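Local coordinates for protein FAD-dependent oxidoreductase (Actinomadura kijaniata, PDB 3M9V) that probably acts as a flavin-dependent oxidoreductase of the acyl-CoA dehydrogenase family in the biosynthesis of the sugar D-kijanose, and binds dTDP, at residues A[138-148]-A[169-180]; A[94-102]-A[217-225]. All blocks are in the same frame, centred on the assembly; numbering follows the deposited sequence.

Interaction 1: A[138-148]-A[169-180]; sequences DAVVCSGIKDH and KTLVSMAPVGTH
Lys169 reaches from strand 163-172 across the neighbouring strand 141-147, an antiparallel pair in the beta-sheet middle domain of the acyl-CoA dehydrogenase fold. With CG beside its backbone N (chi1 -67°) and a bend at chi2, the chain passes over Gly144 and brings NZ 2.6 Å from Asp147 OD1, in a salt bridge entering from above the carboxylate plane. The same ammonium donates to Ile145 O, again from above the carbonyl plane. A methionine in its place would probably leave Asp147 without its cationic mate and Ile145 O without this donor. Thr170 N donates to Lys146 O at 2.8 Å, while Thr170 CG2 lies alongside Lys146 CG; its hydroxyl turns instead to Asp226.

Beyond Thr170 direct backbone bonds give way to water: one water joins Ile145 N to Thr170 O, another Ser143 N to Ser173 O. Ile145 and Ser173 belong to the FMN site seen in another structure of this protein; no flavin is bound to this chain. Val172 CG1 packs on Cys142 CB at 3.9 Å. Within the type II turn from Val172 to Ala175, Met174 crosses Val140 obliquely, its SD 3.8 Å from Val140 CG1, which also meets Val177 CG2. Gly178 brings its CA near Cys142 SG, where a CB would clash.

His180 then pairs in parallel with Val141: Val140 O accepts from Thr179 N and His180 N, and Cys142 N donates to His180 O. Thr179 OG1, at the edge of the His180 ring and 2.7 Å from its ND1, receives Val140 N at 2.8 Å in a nearly straight bond.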
loop_
_atom_site.group_PDB
_atom_site.type_symbol
_atom_site.label_atom_id
_atom_site.label_comp_id
_atom_site.label_asym_id
_atom_site.label_seq_id
_atom_site.Cartn_x
_atom_site.Cartn_y
_atom_site.Cartn_z
ATOM N N ASP A 138 -29.068 -34.535 15.068
ATOM C CA ASP A 138 -28.930 -34.584 16.516
ATOM C C ASP A 138 -27.608 -34.103 17.082
ATOM O O ASP A 138 -27.527 -33.867 18.285
ATOM C CB ASP A 138 -29.180 -35.987 17.089
ATOM C CG ASP A 138 -30.551 -36.530 16.718
ATOM O OD1 ASP A 138 -31.536 -35.758 16.657
ATOM O OD2 ASP A 138 -30.627 -37.744 16.455
ATOM N N ALA A 139 -26.569 -33.974 16.264
ATOM C CA ALA A 139 -25.274 -33.600 16.806
ATOM C C ALA A 139 -24.780 -32.297 16.181
ATOM O O ALA A 139 -24.632 -32.219 14.957
ATOM C CB ALA A 139 -24.259 -34.713 16.618
ATOM N N VAL A 140 -24.532 -31.286 17.010
ATOM C CA VAL A 140 -23.992 -29.996 16.544
ATOM C C VAL A 140 -22.657 -29.834 17.275
ATOM O O VAL A 140 -22.627 -29.717 18.501
ATOM C CB VAL A 140 -24.975 -28.824 16.799
ATOM C CG1 VAL A 140 -24.389 -27.429 16.499
ATOM C CG2 VAL A 140 -26.264 -29.049 16.007
ATOM N N VAL A 141 -21.563 -29.904 16.520
ATOM C CA VAL A 141 -20.238 -30.122 17.088
ATOM C C VAL A 141 -19.343 -28.876 17.092
ATOM O O VAL A 141 -18.923 -28.385 16.038
ATOM C CB VAL A 141 -19.511 -31.314 16.397
ATOM C CG1 VAL A 141 -18.259 -31.689 17.181
ATOM C CG2 VAL A 141 -20.393 -32.553 16.345
ATOM N N CYS A 142 -19.066 -28.360 18.286
ATOM C CA CYS A 142 -18.260 -27.159 18.490
ATOM C C CYS A 142 -16.866 -27.578 18.917
ATOM O O CYS A 142 -16.685 -28.716 19.367
ATOM C CB CYS A 142 -18.860 -26.310 19.606
ATOM S SG CYS A 142 -20.474 -25.710 19.160
ATOM N N SER A 143 -15.903 -26.672 18.775
ATOM C CA SER A 143 -14.495 -26.987 19.059
ATOM C C SER A 143 -14.029 -25.991 20.094
ATOM O O SER A 143 -14.163 -24.795 19.878
ATOM C CB SER A 143 -13.612 -26.836 17.815
ATOM O OG SER A 143 -13.947 -27.826 16.851
ATOM N N GLY A 144 -13.550 -26.463 21.241
ATOM C CA GLY A 144 -13.132 -25.552 22.302
ATOM C C GLY A 144 -11.623 -25.721 22.284
ATOM O O GLY A 144 -11.073 -26.718 22.772
ATOM N N ILE A 145 -10.948 -24.739 21.695
ATOM C CA ILE A 145 -9.526 -24.858 21.400
ATOM C C ILE A 145 -8.686 -24.022 22.358
ATOM O O ILE A 145 -7.785 -24.529 23.014
ATOM C CB ILE A 145 -9.234 -24.455 19.943
ATOM C CG1 ILE A 145 -10.016 -25.393 19.022
ATOM C CG2 ILE A 145 -7.725 -24.498 19.696
ATOM C CD1 ILE A 145 -10.070 -24.897 17.591
ATOM N N LYS A 146 -9.011 -22.746 22.492
ATOM C CA LYS A 146 -8.123 -21.837 23.204
ATOM C C LYS A 146 -8.510 -21.624 24.660
ATOM O O LYS A 146 -9.644 -21.230 24.960
ATOM C CB LYS A 146 -8.074 -20.476 22.500
ATOM C CG LYS A 146 -7.291 -19.423 23.305
ATOM C CD LYS A 146 -6.526 -18.475 22.404
ATOM C CE LYS A 146 -6.235 -17.144 23.090
ATOM N NZ LYS A 146 -6.989 -16.131 22.297
ATOM N N ASP A 147 -7.548 -21.892 25.539
ATOM C CA ASP A 147 -7.737 -21.672 26.959
ATOM C C ASP A 147 -8.000 -20.212 27.261
ATOM O O ASP A 147 -7.322 -19.350 26.720
ATOM C CB ASP A 147 -6.509 -22.139 27.737
ATOM C CG ASP A 147 -6.568 -23.609 28.053
ATOM O OD1 ASP A 147 -7.635 -24.226 27.853
ATOM O OD2 ASP A 147 -5.529 -24.151 28.474
ATOM N N HIS A 148 -8.990 -19.936 28.103
ATOM C CA HIS A 148 -9.130 -18.631 28.735
ATOM C C HIS A 148 -7.910 -18.292 29.604
ATOM O O HIS A 148 -7.230 -19.185 30.106
ATOM C CB HIS A 148 -10.382 -18.665 29.607
ATOM C CG HIS A 148 -10.699 -17.356 30.259
ATOM N ND1 HIS A 148 -11.638 -16.483 29.751
ATOM C CD2 HIS A 148 -10.192 -16.765 31.368
ATOM C CE1 HIS A 148 -11.710 -15.417 30.529
ATOM N NE2 HIS A 148 -10.845 -15.566 31.519
ATOM N N LYS A 169 -12.713 -22.671 28.048
ATOM C CA LYS A 169 -12.200 -22.355 26.713
ATOM C C LYS A 169 -12.926 -21.104 26.228
ATOM O O LYS A 169 -14.047 -20.798 26.635
ATOM C CB LYS A 169 -12.442 -23.499 25.723
ATOM C CG LYS A 169 -11.655 -24.764 26.023
ATOM C CD LYS A 169 -10.160 -24.582 25.727
ATOM C CE LYS A 169 -9.407 -25.909 25.715
ATOM N NZ LYS A 169 -7.929 -25.637 25.693
ATOM N N THR A 170 -12.269 -20.365 25.346
ATOM C CA THR A 170 -12.805 -19.086 24.935
ATOM C C THR A 170 -13.068 -19.097 23.435
ATOM O O THR A 170 -12.534 -19.946 22.724
ATOM C CB THR A 170 -11.848 -17.965 25.359
ATOM O OG1 THR A 170 -12.530 -16.723 25.162
ATOM C CG2 THR A 170 -10.531 -18.047 24.617
ATOM N N LEU A 171 -13.914 -18.188 22.956
ATOM C CA LEU A 171 -14.112 -17.995 21.526
ATOM C C LEU A 171 -14.651 -19.258 20.878
ATOM O O LEU A 171 -14.162 -19.690 19.829
ATOM C CB LEU A 171 -12.861 -17.453 20.816
ATOM C CG LEU A 171 -12.329 -16.103 21.312
ATOM C CD1 LEU A 171 -11.102 -15.641 20.497
ATOM C CD2 LEU A 171 -13.364 -14.977 21.357
ATOM N N VAL A 172 -15.680 -19.847 21.480
ATOM C CA VAL A 172 -16.184 -21.115 20.939
ATOM C C VAL A 172 -17.403 -20.828 20.077
ATOM O O VAL A 172 -18.521 -20.759 20.598
ATOM C CB VAL A 172 -16.605 -22.074 22.072
ATOM C CG1 VAL A 172 -17.047 -23.410 21.462
ATOM C CG2 VAL A 172 -15.409 -22.293 23.040
ATOM N N SER A 173 -17.214 -20.663 18.771
ATOM C CA SER A 173 -18.337 -20.298 17.904
ATOM C C SER A 173 -19.413 -21.390 17.809
ATOM O O SER A 173 -19.075 -22.575 17.879
ATOM C CB SER A 173 -17.817 -20.013 16.483
ATOM O OG SER A 173 -16.887 -18.943 16.533
ATOM N N MET A 174 -20.667 -20.993 17.605
ATOM C CA MET A 174 -21.771 -21.945 17.477
ATOM C C MET A 174 -22.174 -22.576 18.816
ATOM O O MET A 174 -23.119 -23.373 18.876
ATOM C CB MET A 174 -21.477 -23.045 16.436
ATOM C CG MET A 174 -22.767 -23.711 15.910
ATOM S SD MET A 174 -22.540 -24.809 14.506
ATOM C CE MET A 174 -21.195 -25.857 15.051
ATOM N N ALA A 175 -21.451 -22.246 19.886
ATOM C CA ALA A 175 -21.724 -22.864 21.185
ATOM C C ALA A 175 -23.196 -22.828 21.623
ATOM O O ALA A 175 -23.710 -23.742 22.259
ATOM C CB ALA A 175 -20.798 -22.319 22.280
ATOM N N PRO A 176 -23.922 -21.764 21.265
ATOM C CA PRO A 176 -25.296 -21.728 21.759
ATOM C C PRO A 176 -26.181 -22.899 21.329
ATOM O O PRO A 176 -27.125 -23.228 22.053
ATOM C CB PRO A 176 -25.807 -20.395 21.210
ATOM C CG PRO A 176 -24.546 -19.531 21.279
ATOM C CD PRO A 176 -23.482 -20.456 20.740
ATOM N N VAL A 177 -25.909 -23.532 20.192
ATOM C CA VAL A 177 -26.748 -24.657 19.779
ATOM C C VAL A 177 -25.927 -25.941 19.854
ATOM O O VAL A 177 -26.356 -26.985 19.371
ATOM C CB VAL A 177 -27.397 -24.450 18.369
ATOM C CG1 VAL A 177 -28.327 -23.231 18.362
ATOM C CG2 VAL A 177 -26.352 -24.213 17.278
ATOM N N GLY A 178 -24.752 -25.879 20.471
ATOM C CA GLY A 178 -23.833 -27.012 20.395
ATOM C C GLY A 178 -24.366 -28.128 21.287
ATOM O O GLY A 178 -24.918 -27.843 22.342
ATOM N N THR A 179 -24.225 -29.382 20.872
ATOM C CA THR A 179 -24.691 -30.515 21.660
ATOM C C THR A 179 -23.441 -31.269 22.084
ATOM O O THR A 179 -23.437 -31.948 23.115
ATOM C CB THR A 179 -25.550 -31.491 20.823
ATOM O OG1 THR A 179 -24.803 -31.937 19.672
ATOM C CG2 THR A 179 -26.839 -30.792 20.410
ATOM N N HIS A 180 -22.384 -31.174 21.276
ATOM C CA HIS A 180 -21.156 -31.900 21.584
ATOM C C HIS A 180 -19.975 -30.956 21.408
ATOM O O HIS A 180 -19.975 -30.198 20.433
ATOM C CB HIS A 180 -20.912 -33.014 20.579
ATOM C CG HIS A 180 -21.879 -34.156 20.640
ATOM N ND1 HIS A 180 -23.203 -34.038 20.271
ATOM C CD2 HIS A 180 -21.681 -35.461 20.950
ATOM C CE1 HIS A 180 -23.787 -35.218 20.396
ATOM N NE2 HIS A 180 -22.886 -36.100 20.795
HETATM O O HOH W 1 -16.902 -24.132 17.524
HETATM O O HOH W 2 -11.602 -22.132 21.196
#

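Interaction 2: A[94-102]-A[217-225]; sequences ADASTALAL and LGMRASGTV
Ser97, in the first turn of helix 96-118, presses its side chain against the type I turn of Met219 to Ser222, joining the helical N-terminal domain to the middle domain of the acyl-CoA dehydrogenase fold. Its CB lies 3.7 Å from Ala221 CB and close to Ser222 N. With OG anti to the carbonyl carbon (chi1 -67°), the hydroxyl oxygen sits over the start of the turn, 3.2 Å from Ala221 N.

Met219 is bent at chi2 (-53°), and this folds the thioether back along the helix start: CE rests 3.8 Å from Ala96 CB, and SD lies beside the Ala96-Ser97 peptide. Leu100 meets it at about a right angle, CD2 touching Met219 CG at 3.9 Å and also approaching Ser222 CB. Ser222 OG, held between its backbone N and carbonyl carbon (chi1 60°), donates to Met219 O at 2.7 Å. That carbonyl takes Ser222 N as well, so two bonds from one residue fasten the turn, and Trp214 NE1 donates to the same oxygen.

Ser222 OG thus serves its own turn, and the buried interface between the two segments rests mainly on apolar and van der Waals contact.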
loop_
_atom_site.group_PDB
_atom_site.type_symbol
_atom_site.label_atom_id
_atom_site.label_comp_id
_atom_site.label_asym_id
_atom_site.label_seq_id
_atom_site.Cartn_x
_atom_site.Cartn_y
_atom_site.Cartn_z
ATOM N N ALA A 94 -24.497 -13.753 2.330
ATOM C CA ALA A 94 -25.710 -13.454 3.090
ATOM C C ALA A 94 -25.474 -13.038 4.547
ATOM O O ALA A 94 -26.085 -12.064 5.011
ATOM C CB ALA A 94 -26.656 -14.633 2.986
ATOM N N ASP A 95 -24.590 -13.733 5.274
ATOM C CA ASP A 95 -24.284 -13.282 6.617
ATOM C C ASP A 95 -23.024 -14.034 7.045
ATOM O O ASP A 95 -22.957 -15.267 7.017
ATOM C CB ASP A 95 -25.419 -13.652 7.606
ATOM C CG ASP A 95 -25.055 -13.297 9.046
ATOM O OD1 ASP A 95 -24.969 -14.133 9.990
ATOM O OD2 ASP A 95 -24.844 -12.081 9.234
ATOM N N ALA A 96 -22.015 -13.273 7.420
ATOM C CA ALA A 96 -20.706 -13.857 7.684
ATOM C C ALA A 96 -20.696 -14.622 9.012
ATOM O O ALA A 96 -19.989 -15.632 9.111
ATOM C CB ALA A 96 -19.697 -12.714 7.762
ATOM N N SER A 97 -21.420 -14.122 10.012
ATOM C CA SER A 97 -21.538 -14.851 11.284
ATOM C C SER A 97 -22.116 -16.233 11.068
ATOM O O SER A 97 -21.602 -17.175 11.658
ATOM C CB SER A 97 -22.458 -14.185 12.320
ATOM O OG SER A 97 -21.871 -12.960 12.737
ATOM N N THR A 98 -23.156 -16.357 10.243
ATOM C CA THR A 98 -23.722 -17.692 10.034
ATOM C C THR A 98 -22.717 -18.615 9.356
ATOM O O THR A 98 -22.646 -19.814 9.631
ATOM C CB THR A 98 -24.964 -17.584 9.112
ATOM O OG1 THR A 98 -25.940 -16.768 9.767
ATOM C CG2 THR A 98 -25.556 -18.936 8.761
ATOM N N ALA A 99 -21.987 -18.068 8.386
ATOM C CA ALA A 99 -20.971 -18.858 7.699
ATOM C C ALA A 99 -19.883 -19.317 8.674
ATOM O O ALA A 99 -19.376 -20.422 8.522
ATOM C CB ALA A 99 -20.345 -18.050 6.532
ATOM N N LEU A 100 -19.476 -18.460 9.603
ATOM C CA LEU A 100 -18.334 -18.742 10.459
ATOM C C LEU A 100 -18.762 -19.894 11.385
ATOM O O LEU A 100 -18.010 -20.855 11.590
ATOM C CB LEU A 100 -17.994 -17.511 11.305
ATOM C CG LEU A 100 -16.930 -17.766 12.393
ATOM C CD1 LEU A 100 -15.680 -18.210 11.693
ATOM C CD2 LEU A 100 -16.600 -16.532 13.250
ATOM N N ALA A 101 -19.982 -19.802 11.922
ATOM C CA ALA A 101 -20.511 -20.903 12.716
ATOM C C ALA A 101 -20.671 -22.172 11.891
ATOM O O ALA A 101 -20.246 -23.210 12.359
ATOM C CB ALA A 101 -21.837 -20.563 13.391
ATOM N N LEU A 102 -21.298 -22.109 10.710
ATOM C CA LEU A 102 -21.368 -23.291 9.860
ATOM C C LEU A 102 -20.036 -23.971 9.532
ATOM O O LEU A 102 -19.978 -25.199 9.465
ATOM C CB LEU A 102 -22.109 -22.976 8.559
ATOM C CG LEU A 102 -22.369 -24.144 7.611
ATOM C CD1 LEU A 102 -23.301 -25.104 8.365
ATOM C CD2 LEU A 102 -23.098 -23.605 6.374
ATOM N N LEU A 217 -16.964 -6.820 17.940
ATOM C CA LEU A 217 -17.073 -5.617 17.116
ATOM C C LEU A 217 -17.850 -6.104 15.887
ATOM O O LEU A 217 -18.842 -5.490 15.481
ATOM C CB LEU A 217 -15.670 -5.122 16.756
ATOM C CG LEU A 217 -15.582 -4.080 15.627
ATOM C CD1 LEU A 217 -16.358 -2.785 15.886
ATOM C CD2 LEU A 217 -14.128 -3.859 15.261
ATOM N N GLY A 218 -17.425 -7.237 15.317
ATOM C CA GLY A 218 -18.187 -7.949 14.283
ATOM C C GLY A 218 -18.400 -9.422 14.621
ATOM O O GLY A 218 -18.092 -9.827 15.747
ATOM N N MET A 219 -18.871 -10.222 13.658
ATOM C CA MET A 219 -19.243 -11.632 13.856
ATOM C C MET A 219 -20.182 -11.703 15.075
ATOM O O MET A 219 -20.126 -12.632 15.894
ATOM C CB MET A 219 -18.038 -12.578 14.022
ATOM C CG MET A 219 -17.084 -12.689 12.803
ATOM S SD MET A 219 -18.037 -13.100 11.299
ATOM C CE MET A 219 -16.721 -13.200 10.083
ATOM N N ARG A 220 -21.043 -10.697 15.180
ATOM C CA ARG A 220 -21.816 -10.520 16.398
ATOM C C ARG A 220 -22.804 -11.646 16.668
ATOM O O ARG A 220 -23.126 -11.925 17.829
ATOM C CB ARG A 220 -22.435 -9.119 16.479
ATOM C CG ARG A 220 -21.388 -8.082 16.829
ATOM C CD ARG A 220 -21.994 -6.667 16.816
ATOM N NE ARG A 220 -23.118 -6.587 17.745
ATOM C CZ ARG A 220 -23.032 -6.535 19.073
ATOM N NH1 ARG A 220 -21.866 -6.521 19.718
ATOM N NH2 ARG A 220 -24.161 -6.494 19.769
ATOM N N ALA A 221 -23.238 -12.305 15.603
ATOM C CA ALA A 221 -24.261 -13.335 15.714
ATOM C C ALA A 221 -23.661 -14.734 15.749
ATOM O O ALA A 221 -24.419 -15.716 15.659
ATOM C CB ALA A 221 -25.269 -13.258 14.564
ATOM N N SER A 222 -22.339 -14.849 15.871
ATOM C CA SER A 222 -21.698 -16.150 15.638
ATOM C C SER A 222 -21.663 -17.023 16.886
ATOM O O SER A 222 -21.219 -18.187 16.843
ATOM C CB SER A 222 -20.254 -15.997 15.124
ATOM O OG SER A 222 -19.472 -15.284 16.070
ATOM N N GLY A 223 -22.129 -16.462 17.996
ATOM C CA GLY A 223 -22.215 -17.234 19.247
ATOM C C GLY A 223 -20.869 -17.663 19.807
ATOM O O GLY A 223 -20.707 -18.808 20.259
ATOM N N THR A 224 -19.917 -16.734 19.752
ATOM C CA THR A 224 -18.518 -17.068 19.934
ATOM C C THR A 224 -18.182 -16.919 21.424
ATOM O O THR A 224 -17.394 -16.071 21.843
ATOM C CB THR A 224 -17.635 -16.304 18.915
ATOM O OG1 THR A 224 -17.973 -16.795 17.609
ATOM C CG2 THR A 224 -16.122 -16.567 19.135
ATOM N N VAL A 225 -18.813 -17.759 22.244
ATOM C CA VAL A 225 -18.834 -17.517 23.678
ATOM C C VAL A 225 -17.810 -18.388 24.377
ATOM O O VAL A 225 -17.156 -19.202 23.740
ATOM C CB VAL A 225 -20.209 -17.835 24.264
ATOM C CG1 VAL A 225 -21.291 -16.923 23.650
ATOM C CG2 VAL A 225 -20.535 -19.333 24.127
#

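From the N terminus, four helices precede helix 96-118, whose opening turns wait for residues 217-225; interaction 2 therefore closes a long loop, with 114 residues between its segments. Interaction 1 lies wholly inside it, joining 138-148 to 169-180 with only 20 residues between, half of them strand. The two are nested, with centres about 13 Å apart, and they touch: Ser173 OG probably hydrogen-bonds to Thr224 OG1, Val172 N probably to Val225 O, and Pro176 packs on Gly223. The inner contact joins strands within the middle domain, whereas the outer one fastens that domain to the N-terminal helices. Interaction 1 holds FMN-site residues, and interaction 2 probably lies beside them, as Leu100 packs near Ser173.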